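Side-chain contact in alkyltransferase-like protein 1 (PDB 3GVA), which recognises DNA carrying O6-alkylguanine, bending the duplex and flipping the damaged base into a pocket, and so presents the lesion to nucleotide excision repair: residues 77-82 with 87-92. Numbering follows the deposited sequence.
Sequences RQKDRL and VEIYQT
Leu82 and Lys79, one turn apart on helix 73-84, meet Val87 and Ile89 in a small apolar contact where the chain leaves the helix and turns back toward the two-stranded antiparallel hairpin of 90-91 and 97-98. The helix belongs to the DNA-binding domain of the MGMT family, and the contact joins its last turns to the chain running on to the hairpin. A backbone bond closes the turn: Val87 N donates to Leu82 O at 3.2 Å. The side chain of Val87 leans on the same oxygen, its CG2 lying 3.3 Å from Leu82 O, and this methyl also meets Leu82 CD2 at 4.0 Å. Ile89 reaches the helix with its long branch. CG1 stands anti to the carbonyl carbon (chi1 -63°) and chi2 of 179° extends the branch, bringing CD1 between the two helix residues, 3.8 Å from Lys79 CG and 3.9 Å from Leu82 CB. The other branch, CG2, approaches Lys79 CE at 4.1 Å. Val87 also touches Leu99. With one hydrogen bond and otherwise van der Waals contacts, the segment leading into the hairpin is held against the helix chiefly by hydrophobic packing; the methylenes of Lys79 serve that packing, while its ammonium pairs with Glu83 on the helix and with the ring of Tyr97, which borders the patch and touches Ile89.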
ATOM      1  N   ARG A  77       7.352  -7.583   6.581  1.00 20.15           N
ATOM      2  CA  ARG A  77       7.759  -7.695   5.187  1.00 24.05           C
ATOM      3  C   ARG A  77       7.602  -6.331   4.523  1.00 22.44           C
ATOM      4  O   ARG A  77       8.508  -5.856   3.840  1.00 21.26           O
ATOM      5  CB  ARG A  77       6.906  -8.733   4.449  1.00 35.70           C
ATOM      6  CG  ARG A  77       7.015 -10.137   5.015  1.00 40.90           C
ATOM      7  CD  ARG A  77       6.210 -11.148   4.209  1.00 44.67           C
ATOM      8  NE  ARG A  77       6.857 -11.481   2.945  1.00 49.94           N
ATOM      9  CZ  ARG A  77       6.476 -12.474   2.144  1.00 52.57           C
ATOM     10  NH1 ARG A  77       5.444 -13.240   2.472  1.00 54.43           N
ATOM     11  NH2 ARG A  77       7.133 -12.705   1.015  1.00 55.46           N
ATOM     12  N   GLN A  78       6.453  -5.692   4.735  1.00 23.76           N
ATOM     13  CA  GLN A  78       6.225  -4.380   4.135  1.00 20.76           C
ATOM     14  C   GLN A  78       7.280  -3.372   4.580  1.00 20.62           C
ATOM     15  O   GLN A  78       7.819  -2.626   3.758  1.00 19.72           O
ATOM     16  CB  GLN A  78       4.827  -3.858   4.467  1.00 23.65           C
ATOM     17  CG  GLN A  78       4.584  -2.442   3.963  1.00 20.93           C
ATOM     18  CD  GLN A  78       3.107  -2.124   3.818  1.00 20.12           C
ATOM     19  OE1 GLN A  78       2.291  -2.559   4.617  1.00 19.01           O
ATOM     20  NE2 GLN A  78       2.765  -1.355   2.797  1.00 19.73           N
ATOM     21  N   LYS A  79       7.583  -3.349   5.873  1.00 19.51           N
ATOM     22  CA  LYS A  79       8.594  -2.430   6.380  1.00 19.65           C
ATOM     23  C   LYS A  79       9.939  -2.718   5.715  1.00 19.31           C
ATOM     24  O   LYS A  79      10.580  -1.811   5.192  1.00 18.59           O
ATOM     25  CB  LYS A  79       8.720  -2.558   7.903  1.00 24.70           C
ATOM     26  CG  LYS A  79       9.776  -1.647   8.511  1.00 27.78           C
ATOM     27  CD  LYS A  79       9.675  -1.623  10.033  1.00 31.75           C
ATOM     28  CE  LYS A  79      10.733  -0.714  10.642  1.00 36.80           C
ATOM     29  NZ  LYS A  79      12.116  -1.209  10.384  1.00 34.52           N
ATOM     30  N   ASP A  80      10.354  -3.985   5.730  1.00 20.98           N
ATOM     31  CA  ASP A  80      11.621  -4.393   5.122  1.00 20.07           C
ATOM     32  C   ASP A  80      11.714  -3.940   3.667  1.00 21.36           C
ATOM     33  O   ASP A  80      12.729  -3.392   3.234  1.00 20.18           O
ATOM     34  CB  ASP A  80      11.778  -5.918   5.167  1.00 20.66           C
ATOM     35  CG  ASP A  80      12.345  -6.425   6.491  1.00 23.78           C
ATOM     36  OD1 ASP A  80      12.660  -5.606   7.373  1.00 26.05           O
ATOM     37  OD2 ASP A  80      12.480  -7.658   6.648  1.00 27.70           O
ATOM     38  N   ARG A  81      10.647  -4.178   2.917  1.00 19.20           N
ATOM     39  CA  ARG A  81      10.619  -3.820   1.512  1.00 19.97           C
ATOM     40  C   ARG A  81      10.620  -2.326   1.267  1.00 20.48           C
ATOM     41  O   ARG A  81      11.292  -1.853   0.356  1.00 18.60           O
ATOM     42  CB  ARG A  81       9.414  -4.463   0.834  1.00 20.75           C
ATOM     43  CG  ARG A  81       9.368  -5.969   1.012  1.00 24.19           C
ATOM     44  CD  ARG A  81       8.299  -6.601   0.140  1.00 26.38           C
ATOM     45  NE  ARG A  81       8.074  -8.002   0.479  1.00 29.13           N
ATOM     46  CZ  ARG A  81       7.538  -8.892  -0.353  1.00 31.88           C
ATOM     47  NH1 ARG A  81       7.182  -8.522  -1.576  1.00 32.65           N
ATOM     48  NH2 ARG A  81       7.354 -10.146   0.037  1.00 34.61           N
ATOM     49  N   LEU A  82       9.874  -1.575   2.069  1.00 19.70           N
ATOM     50  CA  LEU A  82       9.851  -0.127   1.896  1.00 16.79           C
ATOM     51  C   LEU A  82      11.235   0.474   2.184  1.00 19.49           C
ATOM     52  O   LEU A  82      11.733   1.323   1.435  1.00 20.02           O
ATOM     53  CB  LEU A  82       8.797   0.500   2.815  1.00 16.45           C
ATOM     54  CG  LEU A  82       7.359   0.339   2.300  1.00 17.45           C
ATOM     55  CD1 LEU A  82       6.345   0.858   3.325  1.00 14.97           C
ATOM     56  CD2 LEU A  82       7.236   1.098   0.981  1.00 20.16           C
ATOM     57  N   VAL A  87      12.678   4.350   1.594  1.00 22.19           N
ATOM     58  CA  VAL A  87      11.671   5.009   2.416  1.00 19.00           C
ATOM     59  C   VAL A  87      12.111   5.064   3.872  1.00 19.25           C
ATOM     60  O   VAL A  87      12.455   4.043   4.462  1.00 20.58           O
ATOM     61  CB  VAL A  87      10.319   4.270   2.352  1.00 22.57           C
ATOM     62  CG1 VAL A  87       9.245   5.072   3.085  1.00 19.83           C
ATOM     63  CG2 VAL A  87       9.932   4.014   0.913  1.00 20.47           C
ATOM     64  N   GLU A  88      12.094   6.262   4.442  1.00 18.21           N
ATOM     65  CA  GLU A  88      12.469   6.474   5.834  1.00 22.01           C
ATOM     66  C   GLU A  88      11.262   6.106   6.676  1.00 22.71           C
ATOM     67  O   GLU A  88      10.168   6.637   6.469  1.00 20.33           O
ATOM     68  CB  GLU A  88      12.840   7.944   6.064  1.00 23.05           C
ATOM     69  CG  GLU A  88      13.301   8.283   7.471  1.00 32.84           C
ATOM     70  CD  GLU A  88      14.544   7.512   7.884  1.00 35.23           C
ATOM     71  OE1 GLU A  88      15.398   7.232   7.016  1.00 37.90           O
ATOM     72  OE2 GLU A  88      14.675   7.196   9.081  1.00 41.75           O
ATOM     73  N   ILE A  89      11.463   5.197   7.622  1.00 21.86           N
ATOM     74  CA  ILE A  89      10.384   4.740   8.478  1.00 24.23           C
ATOM     75  C   ILE A  89      10.720   4.952   9.936  1.00 23.92           C
ATOM     76  O   ILE A  89      11.790   4.557  10.393  1.00 25.92           O
ATOM     77  CB  ILE A  89      10.097   3.234   8.246  1.00 25.50           C
ATOM     78  CG1 ILE A  89       9.616   3.019   6.811  1.00 29.14           C
ATOM     79  CG2 ILE A  89       9.032   2.733   9.227  1.00 26.71           C
ATOM     80  CD1 ILE A  89       9.323   1.580   6.474  1.00 34.05           C
ATOM     81  N   TYR A  90       9.815   5.598  10.662  1.00 20.78           N
ATOM     82  CA  TYR A  90      10.034   5.824  12.078  1.00 21.75           C
ATOM     83  C   TYR A  90       8.958   5.112  12.876  1.00 21.59           C
ATOM     84  O   TYR A  90       8.014   4.566  12.303  1.00 22.72           O
ATOM     85  CB  TYR A  90      10.062   7.317  12.410  1.00 25.26           C
ATOM     86  CG  TYR A  90       8.917   8.140  11.871  1.00 27.19           C
ATOM     87  CD1 TYR A  90       9.018   8.782  10.640  1.00 29.67           C
ATOM     88  CD2 TYR A  90       7.759   8.338  12.625  1.00 27.97           C
ATOM     89  CE1 TYR A  90       7.993   9.619  10.173  1.00 31.48           C
ATOM     90  CE2 TYR A  90       6.728   9.169  12.170  1.00 32.20           C
ATOM     91  CZ  TYR A  90       6.852   9.807  10.946  1.00 29.67           C
ATOM     92  OH  TYR A  90       5.836  10.626  10.495  1.00 34.12           O
ATOM     93  N   GLN A  91       9.106   5.103  14.196  1.00 19.60           N
ATOM     94  CA  GLN A  91       8.146   4.423  15.052  1.00 22.37           C
ATOM     95  C   GLN A  91       7.443   5.406  15.978  1.00 23.28           C
ATOM     96  O   GLN A  91       8.094   6.211  16.644  1.00 22.27           O
ATOM     97  CB  GLN A  91       8.868   3.335  15.859  1.00 26.73           C
ATOM     98  CG  GLN A  91       7.972   2.533  16.788  1.00 32.71           C
ATOM     99  CD  GLN A  91       8.659   1.292  17.325  1.00 34.04           C
ATOM    100  OE1 GLN A  91       9.855   1.304  17.605  1.00 39.85           O
ATOM    101  NE2 GLN A  91       7.897   0.213  17.482  1.00 37.51           N
ATOM    102  N   THR A  92       6.111   5.344  16.002  1.00 25.60           N
ATOM    103  CA  THR A  92       5.301   6.232  16.840  1.00 26.88           C
ATOM    104  C   THR A  92       5.337   5.801  18.304  1.00 28.32           C
ATOM    105  O   THR A  92       5.862   4.737  18.634  1.00 27.44           O
ATOM    106  CB  THR A  92       3.819   6.226  16.405  1.00 27.68           C
ATOM    107  OG1 THR A  92       3.235   4.956  16.728  1.00 23.89           O
ATOM    108  CG2 THR A  92       3.695   6.468  14.914  1.00 27.40           C
TER